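Local coordinates for protein Myo-inositol dehydrogenase (Corynebacterium glutamicum, PDB 3EUW) that probably oxidises myo-inositol at its C2 position with NAD+, as a tetrameric oxidoreductase of the Gfo/Idh/MocA family, at residues A139-E142 with I143-E147; G310-A313 with L314-N318; A132-N135 with A136-N140. All coordinates share one frame; numbering follows the deposited sequence.

How the contacts relate
Contacts 3 and 1 follow each other along the chain: the last turns of helix 129-139 run into the turn that leads to strand 146-154, and both share Ala139 and Asn140. Their centres lie about 8 Å apart. A salt bridge from Glu142 OE2 to Arg137 NH2 (2.6 Å) ties the turn back to the helix, and Ile143 CD1 packs on Val138 CG2 at 3.8 Å. Contact 2, on helix 307-326, stands apart, its centre about 26 Å from that of contact 1 and about 23 Å from that of contact 3. Helix 169-185 reaches both places, touching contacts 2 and 3. None of the three includes a residue of the sodium site.

Contact 1. Residues A139-E142 with I143-E147; sequences ANQE and IGNLE
Gly144 N donates to Gln141 O at 3.0 Å and closes a type I beta turn from Gln141 to Gly144, the bend that carries the chain from a helix into a strand. The N-H is nearly straight on the oxygen (168°), but it arrives from above the carbonyl plane, 68° out of it. Gln141, at positive phi, is the C' residue of a Schellman motif: its own N reaches back to Val138 O, and Glu142 N to Arg137 O. The two corner residues, Glu142 and Ile143, leave the bend with their CB atoms directed away from it. Glu142 CG lies anti to the backbone N (chi1 -159°), and the extended chain beyond it delivers OE2 to Arg137 and to Lys262 of a third subunit, two salt bridges on one oxygen. Ile143 lays CG2 against the preceding peptide, 3.6 Å from Glu142 C. Gln141 folds at chi2, bringing OE1 to within 4.1 Å of Gly144 C. A water accepts from Gln141 NE2 at 3.2 Å and donates to Asn145 OD1 at 2.6 Å, bridging the two amides. From the turn itself Ile143 pairs by its backbone with Lys247, and just after it Asn145 pairs with Ser246; strand 146-154 then continues between strands 238-245 and 224-230 of the large mixed sheet, with helix 129-139 leading into the turn.

Contact 2. Residues G310-A313 with L314-N318; sequences GVIA and LELAN
Glu315 lies back along its own helix, over the residues three and four positions earlier. Its CB sits 3.6 Å from Ile312 O. CG, anti to the carbonyl carbon (chi1 -64°), comes 3.2 Å from Val311 O, the same oxygen that receives Glu315 N at 3.0 Å in the carbonyl plane. CD then runs alongside the valine, 4.0 Å from Val311 CG1, the two side chains pointing the same way. At the tip the carboxylate divides: OE1 lies 3.5 Å from Ile312 CA, while OE2 keeps to Val311 CG1 and has a long, weak ion pair with Arg106. One residue on, Leu316 N donates to Ile312 O at 2.8 Å, and Leu316 CG meets Ile312 CG2 at 4.2 Å, an apolar i to i+4 pair. Leu314 N donates a weak bond to Gly310 O at 3.4 Å. These turns of helix 307-326 are wedged between two others: Val311, Leu314 and Glu315 meet helix 102-112 of the Rossmann domain, whereas Ile312, Ala313 and Leu316 pack on helix 169-185.

Contact 3. Residues A132-N135 with A136-N140; sequences AAIN and ARVAN
Ile134 and Val138 meet through their CG2 methyls at 4.1 Å, an apolar i to i+4 pair on the inner side of helix 129-139, in the C-terminal domain of the Gfo/Idh/MocA fold. The two side chains cross at an oblique angle. Val138 CG2 also rides over the preceding turn, 3.0 Å from Ile134 O, the acceptor of Val138 N. Beside this pair, Arg137 starts along the helix: its CG passes 3.1 Å from Ala133 O, and Arg137 N bonds to that oxygen at 2.8 Å, nearly along the C=O axis. A bend at chi3 (64°) then swings the guanidinium off the helix, out to Glu142. Ala136 and Ala139 add small methyls, set over Ala132 O and Asn135 O, the oxygens that take their own N-H groups. Further out, the large mixed sheet receives the inner side: Leu250 of strand 248-252 touches Ile134, Arg137 and Val138, and Ala243 of strand 238-245 touches Ile134 and Val138. Phe185, at the end of helix 169-185, packs against Ile134, Asn135 and Val138. Val260 of a third subunit covers Ala133, Ile134 and Arg137, which places this helix at a contact between subunits of the tetramer. Asn135 is held from the same helix 169-185: with CG anti to the backbone N (chi1 -176°), its ND2 is hydrogen-bonded to Phe184 O, while OD1 stays 3.6 Å from Ala136 N.

Contact 1. Residues A139-E142 with I143-E147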
ATOM      1  N   ALA A 139     -15.971  14.836  11.821  1.00 17.96           N
ATOM      2  CA  ALA A 139     -17.024  15.754  12.264  1.00 17.42           C
ATOM      3  C   ALA A 139     -18.302  15.534  11.476  1.00 19.46           C
ATOM      4  O   ALA A 139     -19.394  15.776  11.986  1.00 18.63           O
ATOM      5  CB  ALA A 139     -16.573  17.201  12.108  1.00 18.42           C
ATOM      6  N   ASN A 140     -18.160  15.078  10.235  1.00 20.80           N
ATOM      7  CA  ASN A 140     -19.313  14.821   9.382  1.00 23.23           C
ATOM      8  C   ASN A 140     -19.902  13.425   9.628  1.00 22.75           C
ATOM      9  O   ASN A 140     -20.697  12.927   8.830  1.00 24.54           O
ATOM     10  CB  ASN A 140     -18.926  14.989   7.904  1.00 25.81           C
ATOM     11  CG  ASN A 140     -20.133  14.949   6.974  1.00 29.74           C
ATOM     12  OD1 ASN A 140     -21.140  15.613   7.220  1.00 31.92           O
ATOM     13  ND2 ASN A 140     -20.031  14.175   5.897  1.00 32.12           N
ATOM     14  N   GLN A 141     -19.504  12.800  10.734  1.00 22.46           N
ATOM     15  CA  GLN A 141     -20.013  11.479  11.113  1.00 22.57           C
ATOM     16  C   GLN A 141     -19.627  10.312  10.207  1.00 19.94           C
ATOM     17  O   GLN A 141     -20.169   9.220  10.354  1.00 18.93           O
ATOM     18  CB  GLN A 141     -21.546  11.518  11.216  1.00 25.50           C
ATOM     19  CG  GLN A 141     -22.093  12.510  12.231  1.00 29.32           C
ATOM     20  CD  GLN A 141     -21.718  12.148  13.651  1.00 34.93           C
ATOM     21  OE1 GLN A 141     -21.910  11.009  14.086  1.00 39.37           O
ATOM     22  NE2 GLN A 141     -21.190  13.120  14.388  1.00 38.35           N
ATOM     23  N   GLU A 142     -18.687  10.519   9.293  1.00 19.79           N
ATOM     24  CA  GLU A 142     -18.303   9.445   8.381  1.00 18.86           C
ATOM     25  C   GLU A 142     -17.916   8.138   9.074  1.00 18.37           C
ATOM     26  O   GLU A 142     -18.119   7.070   8.518  1.00 19.63           O
ATOM     27  CB  GLU A 142     -17.173   9.896   7.450  1.00 19.70           C
ATOM     28  CG  GLU A 142     -17.082   9.042   6.201  1.00 20.79           C
ATOM     29  CD  GLU A 142     -16.172   9.616   5.137  1.00 21.87           C
ATOM     30  OE1 GLU A 142     -16.015  10.848   5.077  1.00 21.34           O
ATOM     31  OE2 GLU A 142     -15.629   8.825   4.337  1.00 24.77           O
ATOM     32  N   ILE A 143     -17.361   8.207  10.279  1.00 17.39           N
ATOM     33  CA  ILE A 143     -16.999   6.979  10.979  1.00 18.05           C
ATOM     34  C   ILE A 143     -17.692   6.846  12.335  1.00 17.92           C
ATOM     35  O   ILE A 143     -17.219   6.107  13.205  1.00 16.22           O
ATOM     36  CB  ILE A 143     -15.476   6.857  11.216  1.00 18.00           C
ATOM     37  CG1 ILE A 143     -14.967   8.073  11.996  1.00 15.09           C
ATOM     38  CG2 ILE A 143     -14.758   6.701   9.898  1.00 15.38           C
ATOM     39  CD1 ILE A 143     -13.566   7.898  12.532  1.00 13.30           C
ATOM     40  N   GLY A 144     -18.805   7.561  12.503  1.00 17.44           N
ATOM     41  CA  GLY A 144     -19.555   7.506  13.748  1.00 16.34           C
ATOM     42  C   GLY A 144     -18.935   8.324  14.858  1.00 16.63           C
ATOM     43  O   GLY A 144     -18.227   9.294  14.596  1.00 16.55           O
ATOM     44  N   ASN A 145     -19.198   7.938  16.102  1.00 16.75           N
ATOM     45  CA  ASN A 145     -18.644   8.652  17.244  1.00 18.36           C
ATOM     46  C   ASN A 145     -17.162   8.318  17.380  1.00 17.74           C
ATOM     47  O   ASN A 145     -16.774   7.147  17.348  1.00 17.81           O
ATOM     48  CB  ASN A 145     -19.356   8.244  18.539  1.00 21.29           C
ATOM     49  CG  ASN A 145     -20.860   8.140  18.375  1.00 23.91           C
ATOM     50  OD1 ASN A 145     -21.517   9.081  17.928  1.00 28.99           O
ATOM     51  ND2 ASN A 145     -21.416   6.993  18.740  1.00 29.03           N
ATOM     52  N   LEU A 146     -16.343   9.355  17.526  1.00 17.04           N
ATOM     53  CA  LEU A 146     -14.908   9.200  17.696  1.00 15.67           C
ATOM     54  C   LEU A 146     -14.650   8.546  19.061  1.00 16.60           C
ATOM     55  O   LEU A 146     -15.138   9.028  20.092  1.00 16.64           O
ATOM     56  CB  LEU A 146     -14.237  10.573  17.625  1.00 15.07           C
ATOM     57  CG  LEU A 146     -12.719  10.632  17.822  1.00 13.97           C
ATOM     58  CD1 LEU A 146     -12.038   9.794  16.755  1.00 13.70           C
ATOM     59  CD2 LEU A 146     -12.243  12.080  17.757  1.00 11.99           C
ATOM     60  N   GLU A 147     -13.895   7.454  19.066  1.00 13.04           N
ATOM     61  CA  GLU A 147     -13.610   6.740  20.298  1.00 15.62           C
ATOM     62  C   GLU A 147     -12.128   6.725  20.677  1.00 15.34           C
ATOM     63  O   GLU A 147     -11.780   6.776  21.860  1.00 12.56           O
ATOM     64  CB  GLU A 147     -14.145   5.309  20.198  1.00 11.67           C
ATOM     65  CG  GLU A 147     -15.658   5.260  19.952  1.00 14.22           C
ATOM     66  CD  GLU A 147     -16.177   3.855  19.684  1.00 15.17           C
ATOM     67  OE1 GLU A 147     -15.355   2.930  19.489  1.00 14.19           O
ATOM     68  OE2 GLU A 147     -17.411   3.677  19.659  1.00 15.40           O
TER
HETATM   69  O   HOH W   1     -20.755  11.421  17.010  1.00 46.82           O

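Contact 2. Residues G310-A313 with L314-N318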
ATOM      1  N   GLY A 310      -3.568  28.079  22.500  1.00 17.44           N
ATOM      2  CA  GLY A 310      -2.161  28.143  22.854  1.00 18.10           C
ATOM      3  C   GLY A 310      -1.960  27.968  24.351  1.00 17.96           C
ATOM      4  O   GLY A 310      -0.990  27.359  24.798  1.00 16.69           O
ATOM      5  N   VAL A 311      -2.896  28.500  25.128  1.00 18.77           N
ATOM      6  CA  VAL A 311      -2.822  28.399  26.576  1.00 18.86           C
ATOM      7  C   VAL A 311      -3.048  26.960  27.035  1.00 17.68           C
ATOM      8  O   VAL A 311      -2.264  26.413  27.810  1.00 17.35           O
ATOM      9  CB  VAL A 311      -3.888  29.304  27.245  1.00 20.07           C
ATOM     10  CG1 VAL A 311      -3.803  29.183  28.753  1.00 20.11           C
ATOM     11  CG2 VAL A 311      -3.690  30.754  26.806  1.00 20.48           C
ATOM     12  N   ILE A 312      -4.124  26.357  26.540  1.00 16.19           N
ATOM     13  CA  ILE A 312      -4.485  24.997  26.905  1.00 16.51           C
ATOM     14  C   ILE A 312      -3.464  23.962  26.426  1.00 16.61           C
ATOM     15  O   ILE A 312      -3.216  22.962  27.101  1.00 16.48           O
ATOM     16  CB  ILE A 312      -5.885  24.647  26.362  1.00 16.96           C
ATOM     17  CG1 ILE A 312      -6.908  25.653  26.907  1.00 19.21           C
ATOM     18  CG2 ILE A 312      -6.275  23.240  26.782  1.00 13.93           C
ATOM     19  CD1 ILE A 312      -8.303  25.522  26.307  1.00 19.95           C
ATOM     20  N   ALA A 313      -2.866  24.207  25.266  1.00 16.12           N
ATOM     21  CA  ALA A 313      -1.874  23.285  24.742  1.00 15.20           C
ATOM     22  C   ALA A 313      -0.699  23.231  25.709  1.00 14.90           C
ATOM     23  O   ALA A 313      -0.175  22.153  25.995  1.00 16.67           O
ATOM     24  CB  ALA A 313      -1.413  23.725  23.371  1.00 14.81           C
ATOM     25  N   LEU A 314      -0.303  24.387  26.232  1.00 13.56           N
ATOM     26  CA  LEU A 314       0.815  24.433  27.172  1.00 14.11           C
ATOM     27  C   LEU A 314       0.406  23.793  28.488  1.00 13.80           C
ATOM     28  O   LEU A 314       1.181  23.054  29.102  1.00 14.98           O
ATOM     29  CB  LEU A 314       1.284  25.880  27.409  1.00 13.17           C
ATOM     30  CG  LEU A 314       2.375  26.052  28.479  1.00 16.65           C
ATOM     31  CD1 LEU A 314       3.619  25.256  28.059  1.00 17.33           C
ATOM     32  CD2 LEU A 314       2.734  27.539  28.672  1.00 13.08           C
ATOM     33  N   GLU A 315      -0.816  24.068  28.927  1.00 14.51           N
ATOM     34  CA  GLU A 315      -1.299  23.481  30.178  1.00 16.26           C
ATOM     35  C   GLU A 315      -1.314  21.953  30.090  1.00 15.18           C
ATOM     36  O   GLU A 315      -0.993  21.271  31.062  1.00 16.52           O
ATOM     37  CB  GLU A 315      -2.707  23.999  30.527  1.00 16.88           C
ATOM     38  CG  GLU A 315      -2.780  25.497  30.808  1.00 18.66           C
ATOM     39  CD  GLU A 315      -4.206  25.995  31.055  1.00 23.56           C
ATOM     40  OE1 GLU A 315      -5.129  25.620  30.302  1.00 26.14           O
ATOM     41  OE2 GLU A 315      -4.413  26.781  31.997  1.00 25.28           O
ATOM     42  N   LEU A 316      -1.694  21.417  28.935  1.00 14.35           N
ATOM     43  CA  LEU A 316      -1.727  19.971  28.749  1.00 14.39           C
ATOM     44  C   LEU A 316      -0.289  19.466  28.795  1.00 14.56           C
ATOM     45  O   LEU A 316       0.004  18.438  29.411  1.00 14.13           O
ATOM     46  CB  LEU A 316      -2.369  19.599  27.406  1.00 14.37           C
ATOM     47  CG  LEU A 316      -3.883  19.797  27.236  1.00 16.46           C
ATOM     48  CD1 LEU A 316      -4.312  19.316  25.844  1.00 17.25           C
ATOM     49  CD2 LEU A 316      -4.642  19.020  28.303  1.00 16.40           C
ATOM     50  N   ALA A 317       0.619  20.196  28.151  1.00 13.64           N
ATOM     51  CA  ALA A 317       2.017  19.779  28.164  1.00 13.26           C
ATOM     52  C   ALA A 317       2.526  19.788  29.615  1.00 13.63           C
ATOM     53  O   ALA A 317       3.246  18.881  30.030  1.00 14.18           O
ATOM     54  CB  ALA A 317       2.865  20.696  27.282  1.00  8.62           C
ATOM     55  N   ASN A 318       2.143  20.799  30.391  1.00 12.34           N
ATOM     56  CA  ASN A 318       2.592  20.849  31.783  1.00 14.23           C
ATOM     57  C   ASN A 318       1.987  19.682  32.556  1.00 14.19           C
ATOM     58  O   ASN A 318       2.651  19.075  33.400  1.00 13.42           O
ATOM     59  CB  ASN A 318       2.218  22.184  32.446  1.00 13.27           C
ATOM     60  CG  ASN A 318       3.053  23.343  31.925  1.00 12.94           C
ATOM     61  OD1 ASN A 318       4.153  23.139  31.425  1.00 14.25           O
ATOM     62  ND2 ASN A 318       2.543  24.563  32.062  1.00 14.24           N
TER

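Contact 3. Residues A132-N135 with A136-N140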
ATOM      1  N   ALA A 132      -6.461  17.624   8.114  1.00 12.83           N
ATOM      2  CA  ALA A 132      -7.657  18.467   8.116  1.00 13.54           C
ATOM      3  C   ALA A 132      -8.841  17.692   7.543  1.00 14.48           C
ATOM      4  O   ALA A 132      -9.963  17.791   8.045  1.00 14.91           O
ATOM      5  CB  ALA A 132      -7.409  19.744   7.308  1.00 13.31           C
ATOM      6  N   ALA A 133      -8.584  16.910   6.500  1.00 13.78           N
ATOM      7  CA  ALA A 133      -9.630  16.102   5.880  1.00 14.86           C
ATOM      8  C   ALA A 133     -10.206  15.127   6.917  1.00 16.11           C
ATOM      9  O   ALA A 133     -11.427  15.020   7.084  1.00 17.07           O
ATOM     10  CB  ALA A 133      -9.061  15.337   4.695  1.00 15.83           C
ATOM     11  N   ILE A 134      -9.318  14.427   7.616  1.00 13.64           N
ATOM     12  CA  ILE A 134      -9.735  13.482   8.640  1.00 13.19           C
ATOM     13  C   ILE A 134     -10.597  14.155   9.703  1.00 12.34           C
ATOM     14  O   ILE A 134     -11.599  13.599  10.134  1.00 16.39           O
ATOM     15  CB  ILE A 134      -8.514  12.831   9.326  1.00 12.14           C
ATOM     16  CG1 ILE A 134      -7.722  12.022   8.301  1.00 11.65           C
ATOM     17  CG2 ILE A 134      -8.971  11.934  10.486  1.00 10.46           C
ATOM     18  CD1 ILE A 134      -6.470  11.351   8.877  1.00  8.95           C
ATOM     19  N   ASN A 135     -10.205  15.350  10.125  1.00 13.73           N
ATOM     20  CA  ASN A 135     -10.967  16.069  11.143  1.00 14.08           C
ATOM     21  C   ASN A 135     -12.384  16.408  10.663  1.00 12.85           C
ATOM     22  O   ASN A 135     -13.362  16.178  11.376  1.00 13.23           O
ATOM     23  CB  ASN A 135     -10.230  17.341  11.556  1.00 13.33           C
ATOM     24  CG  ASN A 135     -10.930  18.070  12.684  1.00 16.39           C
ATOM     25  OD1 ASN A 135     -11.884  18.812  12.452  1.00 17.67           O
ATOM     26  ND2 ASN A 135     -10.477  17.845  13.916  1.00 13.38           N
ATOM     27  N   ALA A 136     -12.478  16.940   9.448  1.00 13.55           N
ATOM     28  CA  ALA A 136     -13.753  17.315   8.841  1.00 14.02           C
ATOM     29  C   ALA A 136     -14.641  16.109   8.551  1.00 16.26           C
ATOM     30  O   ALA A 136     -15.862  16.163   8.717  1.00 16.29           O
ATOM     31  CB  ALA A 136     -13.503  18.084   7.544  1.00 13.44           C
ATOM     32  N   ARG A 137     -14.029  15.019   8.103  1.00 16.33           N
ATOM     33  CA  ARG A 137     -14.805  13.830   7.785  1.00 16.88           C
ATOM     34  C   ARG A 137     -15.301  13.183   9.073  1.00 16.46           C
ATOM     35  O   ARG A 137     -16.407  12.656   9.115  1.00 15.63           O
ATOM     36  CB  ARG A 137     -13.971  12.872   6.930  1.00 15.83           C
ATOM     37  CG  ARG A 137     -13.614  13.477   5.569  1.00 14.11           C
ATOM     38  CD  ARG A 137     -12.647  12.608   4.767  1.00 15.95           C
ATOM     39  NE  ARG A 137     -13.220  11.313   4.415  1.00 15.67           N
ATOM     40  CZ  ARG A 137     -12.580  10.370   3.735  1.00 14.84           C
ATOM     41  NH1 ARG A 137     -11.333  10.569   3.325  1.00 17.85           N
ATOM     42  NH2 ARG A 137     -13.186   9.223   3.465  1.00 13.89           N
ATOM     43  N   VAL A 138     -14.491  13.241  10.127  1.00 16.12           N
ATOM     44  CA  VAL A 138     -14.916  12.682  11.403  1.00 15.58           C
ATOM     45  C   VAL A 138     -16.101  13.514  11.909  1.00 16.76           C
ATOM     46  O   VAL A 138     -17.112  12.964  12.351  1.00 17.48           O
ATOM     47  CB  VAL A 138     -13.771  12.712  12.458  1.00 15.22           C
ATOM     48  CG1 VAL A 138     -14.343  12.464  13.859  1.00 12.08           C
ATOM     49  CG2 VAL A 138     -12.724  11.629  12.131  1.00 11.84           C
ATOM     50  N   ALA A 139     -15.971  14.836  11.821  1.00 17.96           N
ATOM     51  CA  ALA A 139     -17.024  15.754  12.264  1.00 17.42           C
ATOM     52  C   ALA A 139     -18.302  15.534  11.476  1.00 19.46           C
ATOM     53  O   ALA A 139     -19.394  15.776  11.986  1.00 18.63           O
ATOM     54  CB  ALA A 139     -16.573  17.201  12.108  1.00 18.42           C
ATOM     55  N   ASN A 140     -18.160  15.078  10.235  1.00 20.80           N
ATOM     56  CA  ASN A 140     -19.313  14.821   9.382  1.00 23.23           C
ATOM     57  C   ASN A 140     -19.902  13.425   9.628  1.00 22.75           C
ATOM     58  O   ASN A 140     -20.697  12.927   8.830  1.00 24.54           O
ATOM     59  CB  ASN A 140     -18.926  14.989   7.904  1.00 25.81           C
ATOM     60  CG  ASN A 140     -20.133  14.949   6.974  1.00 29.74           C
ATOM     61  OD1 ASN A 140     -21.140  15.613   7.220  1.00 31.92           O
ATOM     62  ND2 ASN A 140     -20.031  14.175   5.897  1.00 32.12           N
TER